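Local coordinates for basic helix-loop-helix, putative, expressed (Oryza sativa subsp. japonica, PDB 5LW0), which binds ADP-ribose through the macrodomain described here, one part of a longer protein, consistent with a role in ADP-ribosylation-linked repair of DNA interstrand crosslinks, at residues I125-N130 against A143-A148; A62-L67 against K97-S102; L75-L80 against F104-G109. All blocks are in the same frame, centred on the assembly; numbering follows the deposited sequence.

Interaction 1: residues I125-N130 against A143-A148; sequences IANAAN and AIYNAA. With AR6 ([(2R,3S,4R,5R)-5-(6-aminopurin-9-yl)-3,4-dihydroxy-oxolan-2-yl]methyl [hydroxy-[[(2R,3S,4R,5S)-3,4,5-trihydroxyoxolan-2-yl]methoxy]phosphoryl] hydrogen phosphate), chain C.
The amide nitrogen ND2 of Asn127 is hydrogen-bonded to Asn141 OD1, earlier on helix 139-148, and to His190 ND1 of strand 187-192, and comes within 4.3 Å of Tyr145 CE2 on the facing helix. CG, anti to the backbone N (chi1 178°), is carried toward helix 143-148, and the side chain slides past Ile144, the two pointing in opposite directions. Ile144 is the hub of the contact: its terminal CD1 lies 3.6 Å from Asn127 OD1 and meets CB of the same residue as well. That methyl also stands 3.6 Å from Ala126 O, a buried carbonyl oxygen left without a polar partner in the model. Ile125 comes from the strand side and meets Ile144 tip to tip, CD1 to CD1 at 4.0 Å, so one isoleucine end serves three consecutive strand residues. Farther along, the chain turns to ADP-ribose. Asn130 ND2 donates an almost straight bond (175°) to O2D of the distal ribose at 3.1 Å and is bonded also to Lys134 O, while Ala128 CB lies 3.4 Å from the bridging oxygen O3A of the diphosphate. On the helix, Ala143 CB approaches the adenine N6. Strand 124-128 runs parallel between strands 37-40 and 187-192, and helix 139-148 lies against it through Ile144 and Val140; Ile144 rests also on Ile188 of strand 187-192 and on Leu152 of helix 150-159.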
loop_
_atom_site.group_PDB
_atom_site.type_symbol
_atom_site.label_atom_id
_atom_site.label_comp_id
_atom_site.label_asym_id
_atom_site.label_seq_id
_atom_site.Cartn_x
_atom_site.Cartn_y
_atom_site.Cartn_z
ATOM N N ILE A 125 5.704 1.803 4.548
ATOM C CA ILE A 125 4.292 1.949 4.203
ATOM C C ILE A 125 4.110 2.176 2.714
ATOM O O ILE A 125 4.995 2.693 2.032
ATOM C CB ILE A 125 3.598 3.059 5.004
ATOM C CG1 ILE A 125 4.132 4.388 4.636
ATOM C CG2 ILE A 125 3.706 2.817 6.525
ATOM C CD1 ILE A 125 3.373 5.538 5.301
ATOM N N ALA A 126 2.988 1.691 2.187
ATOM C CA ALA A 126 2.629 1.936 0.773
ATOM C C ALA A 126 1.688 3.101 0.626
ATOM O O ALA A 126 0.833 3.341 1.498
ATOM C CB ALA A 126 1.987 0.705 0.213
ATOM N N ASN A 127 1.810 3.792 -0.489
ATOM C CA ASN A 127 0.964 4.902 -0.845
ATOM C C ASN A 127 0.200 4.624 -2.125
ATOM O O ASN A 127 0.743 4.072 -3.064
ATOM C CB ASN A 127 1.833 6.105 -1.004
ATOM C CG ASN A 127 1.049 7.323 -1.429
ATOM O OD1 ASN A 127 -0.084 7.513 -0.982
ATOM N ND2 ASN A 127 1.658 8.162 -2.274
ATOM N N ALA A 128 -1.100 4.957 -2.169
ATOM C CA ALA A 128 -1.841 4.880 -3.369
ATOM C C ALA A 128 -1.660 6.205 -4.112
ATOM O O ALA A 128 -2.351 7.175 -3.876
ATOM C CB ALA A 128 -3.302 4.577 -3.087
ATOM N N ALA A 129 -0.715 6.183 -5.015
ATOM C CA ALA A 129 -0.202 7.398 -5.626
ATOM C C ALA A 129 -1.010 7.792 -6.809
ATOM O O ALA A 129 -1.847 7.040 -7.315
ATOM C CB ALA A 129 1.271 7.151 -6.033
ATOM N N ASN A 130 -0.706 8.995 -7.354
ATOM C CA ASN A 130 -1.115 9.340 -8.725
ATOM C C ASN A 130 0.084 9.270 -9.703
ATOM O O ASN A 130 1.233 9.162 -9.276
ATOM C CB ASN A 130 -1.776 10.737 -8.742
ATOM C CG ASN A 130 -0.861 11.806 -8.227
ATOM O OD1 ASN A 130 0.168 12.090 -8.835
ATOM N ND2 ASN A 130 -1.177 12.355 -7.050
ATOM N N ALA A 143 -2.666 12.259 2.777
ATOM C CA ALA A 143 -2.317 12.018 4.154
ATOM C C ALA A 143 -0.843 11.729 4.340
ATOM O O ALA A 143 -0.241 12.207 5.270
ATOM C CB ALA A 143 -3.165 10.858 4.695
ATOM N N ILE A 144 -0.265 10.868 3.455
ATOM C CA ILE A 144 1.091 10.523 3.558
ATOM C C ILE A 144 1.999 11.730 3.317
ATOM O O ILE A 144 2.940 11.948 4.060
ATOM C CB ILE A 144 1.445 9.290 2.647
ATOM C CG1 ILE A 144 0.828 8.038 3.301
ATOM C CG2 ILE A 144 2.930 9.166 2.517
ATOM C CD1 ILE A 144 0.856 6.803 2.432
ATOM N N TYR A 145 1.742 12.477 2.256
ATOM C CA TYR A 145 2.601 13.627 1.946
ATOM C C TYR A 145 2.490 14.692 3.072
ATOM O O TYR A 145 3.485 15.291 3.423
ATOM C CB TYR A 145 2.256 14.216 0.566
ATOM C CG TYR A 145 3.032 13.632 -0.523
ATOM C CD1 TYR A 145 4.326 14.011 -0.717
ATOM C CD2 TYR A 145 2.472 12.677 -1.404
ATOM C CE1 TYR A 145 5.088 13.489 -1.768
ATOM C CE2 TYR A 145 3.236 12.129 -2.442
ATOM C CZ TYR A 145 4.548 12.558 -2.610
ATOM O OH TYR A 145 5.362 12.007 -3.592
ATOM N N ASN A 146 1.291 14.872 3.625
ATOM C CA ASN A 146 1.087 15.828 4.760
ATOM C C ASN A 146 1.828 15.412 5.970
ATOM O O ASN A 146 2.480 16.209 6.593
ATOM C CB ASN A 146 -0.369 16.002 5.056
ATOM C CG ASN A 146 -1.061 16.871 4.034
ATOM O OD1 ASN A 146 -0.410 17.594 3.286
ATOM N ND2 ASN A 146 -2.379 16.809 3.998
ATOM N N ALA A 147 1.868 14.099 6.239
ATOM C CA ALA A 147 2.575 13.622 7.407
ATOM C C ALA A 147 4.058 13.624 7.217
ATOM O O ALA A 147 4.805 13.901 8.131
ATOM C CB ALA A 147 2.099 12.228 7.788
ATOM N N ALA A 148 4.514 13.287 6.006
ATOM C CA ALA A 148 5.913 13.153 5.732
ATOM C C ALA A 148 6.614 14.521 5.501
ATOM O O ALA A 148 7.804 14.670 5.792
ATOM C CB ALA A 148 6.120 12.286 4.501
HETATM N N1 AR6 C . -4.863 5.556 6.465
HETATM C C2 AR6 C . -5.258 4.350 6.005
HETATM N N3 AR6 C . -6.052 4.178 4.966
HETATM C C4 AR6 C . -6.532 5.258 4.274
HETATM C C5 AR6 C . -6.149 6.583 4.653
HETATM C C6 AR6 C . -5.256 6.705 5.818
HETATM N N6 AR6 C . -4.825 7.863 6.255
HETATM N N7 AR6 C . -6.787 7.472 3.755
HETATM C C8 AR6 C . -7.453 6.701 2.866
HETATM N N9 AR6 C . -7.299 5.360 3.163
HETATM P PA AR6 C . -7.336 6.238 -2.140
HETATM P PB AR6 C . -7.041 5.044 -4.853
HETATM C "C1'" AR6 C . -7.751 4.205 2.416
HETATM O O1A AR6 C . -8.571 6.993 -2.677
HETATM O O1B AR6 C . -8.481 4.600 -4.920
HETATM C C1D AR6 C . -5.172 9.733 -4.388
HETATM O O1D AR6 C . -5.453 10.979 -3.786
HETATM C "C2'" AR6 C . -9.110 4.285 1.732
HETATM O "O2'" AR6 C . -10.226 4.153 2.665
HETATM O O2A AR6 C . -6.321 6.965 -1.343
HETATM O O2B AR6 C . -5.955 4.137 -5.351
HETATM C C2D AR6 C . -4.085 9.930 -5.487
HETATM O O2D AR6 C . -3.794 11.369 -5.705
HETATM C "C3'" AR6 C . -8.978 3.184 0.708
HETATM O "O3'" AR6 C . -9.318 1.884 1.261
HETATM O O3A AR6 C . -6.574 5.485 -3.366
HETATM C C3D AR6 C . -4.645 9.269 -6.716
HETATM O O3D AR6 C . -5.031 10.352 -7.609
HETATM C "C4'" AR6 C . -7.483 3.215 0.334
HETATM O "O4'" AR6 C . -6.842 4.025 1.292
HETATM C C4D AR6 C . -5.884 8.480 -6.228
HETATM O O4D AR6 C . -6.338 9.078 -4.991
HETATM C "C5'" AR6 C . -7.209 3.771 -1.040
HETATM O "O5'" AR6 C . -7.951 4.983 -1.281
HETATM C C5D AR6 C . -5.629 7.013 -5.900
HETATM O O5D AR6 C . -6.933 6.432 -5.674
#

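Interaction 2: residues A62-L67 against K97-S102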
loop_
_atom_site.group_PDB
_atom_site.type_symbol
_atom_site.label_atom_id
_atom_site.label_comp_id
_atom_site.label_asym_id
_atom_site.label_seq_id
_atom_site.Cartn_x
_atom_site.Cartn_y
_atom_site.Cartn_z
ATOM N N ALA A 62 -2.725 -12.069 -4.134
ATOM C CA ALA A 62 -1.364 -11.482 -4.228
ATOM C C ALA A 62 -0.573 -11.723 -2.928
ATOM O O ALA A 62 0.622 -11.995 -2.947
ATOM C CB ALA A 62 -1.438 -9.973 -4.498
ATOM N N VAL A 63 -1.268 -11.609 -1.816
ATOM C CA VAL A 63 -0.647 -11.860 -0.494
ATOM C C VAL A 63 -0.244 -13.333 -0.374
ATOM O O VAL A 63 0.882 -13.649 0.002
ATOM C CB VAL A 63 -1.614 -11.458 0.638
ATOM C CG1 VAL A 63 -1.165 -12.049 1.944
ATOM C CG2 VAL A 63 -1.718 -9.931 0.707
ATOM N N ALA A 64 -1.153 -14.223 -0.733
ATOM C CA ALA A 64 -0.842 -15.662 -0.663
ATOM C C ALA A 64 0.376 -15.971 -1.537
ATOM O O ALA A 64 1.306 -16.680 -1.087
ATOM C CB ALA A 64 -2.021 -16.472 -1.113
ATOM N N ASP A 65 0.398 -15.412 -2.752
ATOM C CA ASP A 65 1.505 -15.650 -3.689
ATOM C C ASP A 65 2.852 -15.171 -3.124
ATOM O O ASP A 65 3.826 -15.909 -3.182
ATOM C CB ASP A 65 1.231 -15.018 -5.037
ATOM C CG ASP A 65 0.131 -15.782 -5.869
ATOM O OD1 ASP A 65 -0.255 -16.897 -5.474
ATOM O OD2 ASP A 65 -0.355 -15.213 -6.890
ATOM N N ILE A 66 2.943 -13.941 -2.554
ATOM C CA ILE A 66 4.187 -13.470 -2.046
ATOM C C ILE A 66 4.642 -14.266 -0.765
ATOM O O ILE A 66 5.847 -14.494 -0.577
ATOM C CB ILE A 66 4.208 -11.911 -1.838
ATOM C CG1 ILE A 66 5.645 -11.415 -1.696
ATOM C CG2 ILE A 66 3.459 -11.500 -0.609
ATOM C CD1 ILE A 66 6.333 -11.286 -3.023
ATOM N N LEU A 67 3.699 -14.619 0.099
ATOM C CA LEU A 67 4.048 -15.289 1.346
ATOM C C LEU A 67 4.514 -16.690 1.061
ATOM O O LEU A 67 5.316 -17.240 1.862
ATOM C CB LEU A 67 2.861 -15.350 2.281
ATOM C CG LEU A 67 2.420 -14.023 2.884
ATOM C CD1 LEU A 67 1.180 -14.236 3.792
ATOM C CD2 LEU A 67 3.538 -13.341 3.600
ATOM N N LYS A 97 -9.016 -18.870 2.574
ATOM C CA LYS A 97 -7.781 -19.277 1.902
ATOM C C LYS A 97 -6.714 -19.747 2.849
ATOM O O LYS A 97 -5.606 -20.112 2.427
ATOM C CB LYS A 97 -7.225 -18.115 1.086
ATOM C CG LYS A 97 -7.844 -17.928 -0.275
ATOM C CD LYS A 97 -6.790 -17.457 -1.300
ATOM C CE LYS A 97 -5.852 -18.569 -1.752
ATOM N NZ LYS A 97 -5.020 -18.113 -2.897
ATOM N N ASN A 98 -7.003 -19.713 4.128
ATOM C CA ASN A 98 -6.086 -20.114 5.119
ATOM C C ASN A 98 -4.761 -19.427 5.040
ATOM O O ASN A 98 -3.730 -20.035 5.219
ATOM C CB ASN A 98 -5.888 -21.616 5.056
ATOM C CG ASN A 98 -6.520 -22.278 6.186
ATOM O OD1 ASN A 98 -7.664 -22.741 6.080
ATOM N ND2 ASN A 98 -5.883 -22.193 7.335
ATOM N N ILE A 99 -4.781 -18.132 4.791
ATOM C CA ILE A 99 -3.554 -17.363 4.874
ATOM C C ILE A 99 -2.979 -17.367 6.303
ATOM O O ILE A 99 -3.712 -17.227 7.282
ATOM C CB ILE A 99 -3.817 -15.934 4.395
ATOM C CG1 ILE A 99 -4.076 -15.984 2.877
ATOM C CG2 ILE A 99 -2.627 -15.051 4.705
ATOM C CD1 ILE A 99 -4.326 -14.685 2.261
ATOM N N ASN A 100 -1.657 -17.532 6.406
ATOM C CA ASN A 100 -0.994 -17.521 7.699
ATOM C C ASN A 100 -1.199 -16.196 8.434
ATOM O O ASN A 100 -0.658 -15.201 8.043
ATOM C CB ASN A 100 0.482 -17.775 7.522
ATOM C CG ASN A 100 1.228 -17.917 8.843
ATOM O OD1 ASN A 100 0.922 -17.238 9.856
ATOM N ND2 ASN A 100 2.244 -18.792 8.850
ATOM N N SER A 101 -1.956 -16.226 9.533
ATOM C CA SER A 101 -2.383 -15.010 10.196
ATOM C C SER A 101 -1.319 -14.352 11.091
ATOM O O SER A 101 -1.532 -13.252 11.572
ATOM C CB SER A 101 -3.610 -15.345 11.042
ATOM O OG SER A 101 -3.256 -16.462 11.875
ATOM N N SER A 102 -0.146 -14.958 11.250
ATOM C CA SER A 102 0.984 -14.218 11.783
ATOM C C SER A 102 1.718 -13.408 10.750
ATOM O O SER A 102 2.468 -12.528 11.108
ATOM C CB SER A 102 1.967 -15.146 12.502
ATOM O OG SER A 102 2.707 -15.946 11.581
#
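Next to the meeting of Leu67 with Ile99, the flat group is the carboxamide of Asn100, and its OD1 takes two donors from Ser102. The backbone N of Ser102 approaches in the carbonyl plane at 2.9 Å, forming an Asx turn, whereas Ser102 OG, 2.8 Å from the same OD1, is tilted 34° from that plane. Two bonds to one oxygen would hinder rotation of the amide and help to fix the bend of the chain just past the contact. The contact itself is carried by Ile99, whose two branches diverge to separate partners on helix 52-69. Its CG1 is anti to the carbonyl carbon (chi1 -69°), and CD1 beyond it reaches Val63 CG1 at 4.1 Å; the other branch, CG2, touches Leu67 CD1 at 4.0 Å. Ile99 crosses both side chains at about a right angle. Ala64 lies on the same helix surface, and Lys97, its chain bent at chi2 and chi3, brings NZ to 3.9 Å from Ala64 CB on the way to a salt bridge with Asp61 one turn earlier. Asp65 OD1 is farther from that NZ, at 5.6 Å, where it may still add some electrostatic attraction. Asn98, at positive phi, closes helix 85-96 in a Schellman motif; the chain then passes over helix 52-69 toward strand 104-108, the return limb of a beta-alpha-beta crossover in the macrodomain fold.

Interaction 3: residues L75-L80 against F104-G109; sequences LVLVDL and FFTFVG. With AR6 ([(2R,3S,4R,5R)-5-(6-aminopurin-9-yl)-3,4-dihydroxy-oxolan-2-yl]methyl [hydroxy-[[(2R,3S,4R,5S)-3,4,5-trihydroxyoxolan-2-yl]methoxy]phosphoryl] hydrogen phosphate), chain C.
Strands 75-79 and 104-108 run parallel in register, Leu75 beside Phe104 through Asp79 beside Val108, with their short axes 26° apart and the backbone bonds donated alternately by one strand and the other, from Phe105 N to Leu75 O at 3.2 Å through to Gly109 N and Asp79 O at 2.8 Å. Among them, the bond from Asp79 N to Phe107 O is weak. On one face Val76 and Phe105 lie side by side: Val76 CG2 sits over the Phe105 ring, 4.1 Å from its centroid, a CH-pi contact. The other methyl of Val76, CG1, packs on Phe107 CB at 3.6 Å. On the opposite face Leu77 CB meets the edge of the Phe104 ring, 3.9 Å from CE1. At the C-terminal end Asp79 OD1 accepts the ligand hydroxyl O2' at 2.7 Å; Leu80 N also donates to this oxygen, from above the carboxylate plane, while OD2 is bonded to Ser84 OG. An alanine at Asp79 would probably leave the ribose O2' and Leu80 N without their shared acceptor and Ser84 OG without its carboxylate partner, letting the proximal ribose shift. Leu80 lays CD1 against the adenine, 3.5 Å from C5, and Gly109 O borders C2. Such a pair, joined through helix 85-96, is a beta-alpha-beta unit whose strand ends open onto the ligand pocket, as in other macrodomains.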
loop_
_atom_site.group_PDB
_atom_site.type_symbol
_atom_site.label_atom_id
_atom_site.label_comp_id
_atom_site.label_asym_id
_atom_site.label_seq_id
_atom_site.Cartn_x
_atom_site.Cartn_y
_atom_site.Cartn_z
ATOM N N LEU A 75 2.837 -8.640 6.349
ATOM C CA LEU A 75 2.046 -7.727 5.526
ATOM C C LEU A 75 0.790 -7.339 6.276
ATOM O O LEU A 75 0.095 -8.186 6.776
ATOM C CB LEU A 75 1.651 -8.423 4.218
ATOM C CG LEU A 75 2.839 -8.965 3.397
ATOM C CD1 LEU A 75 2.330 -9.797 2.205
ATOM C CD2 LEU A 75 3.682 -7.850 2.901
ATOM N N VAL A 76 0.493 -6.059 6.316
ATOM C CA VAL A 76 -0.649 -5.564 7.111
ATOM C C VAL A 76 -1.501 -4.612 6.207
ATOM O O VAL A 76 -1.016 -3.605 5.755
ATOM C CB VAL A 76 -0.220 -4.797 8.376
ATOM C CG1 VAL A 76 -1.444 -4.365 9.154
ATOM C CG2 VAL A 76 0.687 -5.620 9.229
ATOM N N LEU A 77 -2.746 -5.022 5.922
ATOM C CA LEU A 77 -3.690 -4.204 5.197
ATOM C C LEU A 77 -4.367 -3.244 6.179
ATOM O O LEU A 77 -4.993 -3.705 7.155
ATOM C CB LEU A 77 -4.710 -5.064 4.447
ATOM C CG LEU A 77 -5.879 -4.289 3.771
ATOM C CD1 LEU A 77 -5.390 -3.401 2.616
ATOM C CD2 LEU A 77 -6.900 -5.269 3.311
ATOM N N VAL A 78 -4.291 -1.963 5.906
ATOM C CA VAL A 78 -4.844 -0.975 6.794
ATOM C C VAL A 78 -5.956 -0.178 6.121
ATOM O O VAL A 78 -5.897 0.116 4.928
ATOM C CB VAL A 78 -3.774 -0.019 7.342
ATOM C CG1 VAL A 78 -2.737 -0.803 8.131
ATOM C CG2 VAL A 78 -3.136 0.798 6.227
ATOM N N ASP A 79 -6.962 0.190 6.926
ATOM C CA ASP A 79 -7.992 1.152 6.482
ATOM C C ASP A 79 -8.408 1.949 7.729
ATOM O O ASP A 79 -8.243 1.496 8.875
ATOM C CB ASP A 79 -9.173 0.451 5.804
ATOM C CG ASP A 79 -9.990 1.396 4.867
ATOM O OD1 ASP A 79 -9.544 2.556 4.678
ATOM O OD2 ASP A 79 -11.108 0.966 4.358
ATOM N N LEU A 80 -8.964 3.117 7.503
ATOM C CA LEU A 80 -9.211 4.054 8.583
ATOM C C LEU A 80 -10.337 3.654 9.501
ATOM O O LEU A 80 -10.320 3.990 10.673
ATOM C CB LEU A 80 -9.550 5.422 7.969
ATOM C CG LEU A 80 -8.418 6.236 7.478
ATOM C CD1 LEU A 80 -8.989 7.353 6.591
ATOM C CD2 LEU A 80 -7.707 6.760 8.690
ATOM N N PHE A 104 0.130 -12.257 7.651
ATOM C CA PHE A 104 -0.781 -11.234 7.086
ATOM C C PHE A 104 -1.945 -11.033 8.025
ATOM O O PHE A 104 -2.569 -12.020 8.516
ATOM C CB PHE A 104 -1.366 -11.699 5.730
ATOM C CG PHE A 104 -2.462 -10.818 5.221
ATOM C CD1 PHE A 104 -2.149 -9.557 4.752
ATOM C CD2 PHE A 104 -3.795 -11.173 5.405
ATOM C CE1 PHE A 104 -3.156 -8.681 4.373
ATOM C CE2 PHE A 104 -4.815 -10.297 5.055
ATOM C CZ PHE A 104 -4.480 -9.040 4.546
ATOM N N PHE A 105 -2.304 -9.782 8.252
ATOM C CA PHE A 105 -3.516 -9.455 8.919
ATOM C C PHE A 105 -4.021 -8.098 8.518
ATOM O O PHE A 105 -3.298 -7.344 7.885
ATOM C CB PHE A 105 -3.433 -9.623 10.434
ATOM C CG PHE A 105 -2.322 -8.917 11.079
ATOM C CD1 PHE A 105 -2.432 -7.577 11.457
ATOM C CD2 PHE A 105 -1.150 -9.589 11.356
ATOM C CE1 PHE A 105 -1.406 -6.940 12.143
ATOM C CE2 PHE A 105 -0.103 -8.953 11.999
ATOM C CZ PHE A 105 -0.231 -7.607 12.386
ATOM N N THR A 106 -5.271 -7.795 8.879
ATOM C CA THR A 106 -5.842 -6.443 8.626
ATOM C C THR A 106 -5.740 -5.637 9.907
ATOM O O THR A 106 -5.674 -6.209 11.023
ATOM C CB THR A 106 -7.294 -6.510 8.194
ATOM O OG1 THR A 106 -8.125 -7.021 9.261
ATOM C CG2 THR A 106 -7.490 -7.338 6.927
ATOM N N PHE A 107 -5.795 -4.321 9.789
ATOM C CA PHE A 107 -5.616 -3.453 10.939
ATOM C C PHE A 107 -6.348 -2.166 10.671
ATOM O O PHE A 107 -6.194 -1.578 9.631
ATOM C CB PHE A 107 -4.133 -3.203 11.175
ATOM C CG PHE A 107 -3.794 -2.551 12.512
ATOM C CD1 PHE A 107 -3.665 -3.280 13.635
ATOM C CD2 PHE A 107 -3.559 -1.179 12.562
ATOM C CE1 PHE A 107 -3.275 -2.657 14.834
ATOM C CE2 PHE A 107 -3.160 -0.564 13.727
ATOM C CZ PHE A 107 -3.104 -1.298 14.866
ATOM N N VAL A 108 -7.119 -1.723 11.660
ATOM C CA VAL A 108 -7.828 -0.431 11.568
ATOM C C VAL A 108 -6.955 0.689 12.083
ATOM O O VAL A 108 -6.470 0.665 13.236
ATOM C CB VAL A 108 -9.114 -0.439 12.393
ATOM C CG1 VAL A 108 -9.846 0.921 12.250
ATOM C CG2 VAL A 108 -9.999 -1.553 11.983
ATOM N N GLY A 109 -6.729 1.681 11.250
ATOM C CA GLY A 109 -5.891 2.779 11.646
ATOM C C GLY A 109 -5.544 3.710 10.530
ATOM O O GLY A 109 -5.845 3.450 9.390
HETATM N N1 AR6 C . -4.863 5.556 6.465
HETATM C C2 AR6 C . -5.258 4.350 6.005
HETATM N N3 AR6 C . -6.052 4.178 4.966
HETATM C C4 AR6 C . -6.532 5.258 4.274
HETATM C C5 AR6 C . -6.149 6.583 4.653
HETATM C C6 AR6 C . -5.256 6.705 5.818
HETATM N N6 AR6 C . -4.825 7.863 6.255
HETATM N N7 AR6 C . -6.787 7.472 3.755
HETATM C C8 AR6 C . -7.453 6.701 2.866
HETATM N N9 AR6 C . -7.299 5.360 3.163
HETATM P PA AR6 C . -7.336 6.238 -2.140
HETATM P PB AR6 C . -7.041 5.044 -4.853
HETATM C "C1'" AR6 C . -7.751 4.205 2.416
HETATM O O1A AR6 C . -8.571 6.993 -2.677
HETATM O O1B AR6 C . -8.481 4.600 -4.920
HETATM C C1D AR6 C . -5.172 9.733 -4.388
HETATM O O1D AR6 C . -5.453 10.979 -3.786
HETATM C "C2'" AR6 C . -9.110 4.285 1.732
HETATM O "O2'" AR6 C . -10.226 4.153 2.665
HETATM O O2A AR6 C . -6.321 6.965 -1.343
HETATM O O2B AR6 C . -5.955 4.137 -5.351
HETATM C C2D AR6 C . -4.085 9.930 -5.487
HETATM O O2D AR6 C . -3.794 11.369 -5.705
HETATM C "C3'" AR6 C . -8.978 3.184 0.708
HETATM O "O3'" AR6 C . -9.318 1.884 1.261
HETATM O O3A AR6 C . -6.574 5.485 -3.366
HETATM C C3D AR6 C . -4.645 9.269 -6.716
HETATM O O3D AR6 C . -5.031 10.352 -7.609
HETATM C "C4'" AR6 C . -7.483 3.215 0.334
HETATM O "O4'" AR6 C . -6.842 4.025 1.292
HETATM C C4D AR6 C . -5.884 8.480 -6.228
HETATM O O4D AR6 C . -6.338 9.078 -4.991
HETATM C "C5'" AR6 C . -7.209 3.771 -1.040
HETATM O "O5'" AR6 C . -7.951 4.983 -1.281
HETATM C C5D AR6 C . -5.629 7.013 -5.900
HETATM O O5D AR6 C . -6.933 6.432 -5.674
#

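Interactions 1 and 3 meet the same ligand from different strands of one sheet: residues 75-80 and 104-109 border the adenosine half, while 125-130 reach the diphosphate and distal ribose. Their centres lie about 16 Å apart and their nearest atoms about 7 Å; the two do not touch, strand 37-40 lies between them in the sheet, and ADP-ribose meets both. Interaction 2 stands on the far side of the chain's centre, about 25 Å from interaction 1 between centres. It does join interaction 3: Ile66 CG2 lies 3.5 Å from Leu75 CD1, and Val63 CG1 lies 3.7 Å from Phe104 CG, packing helix 52-69 onto the strand ends remote from the ligand.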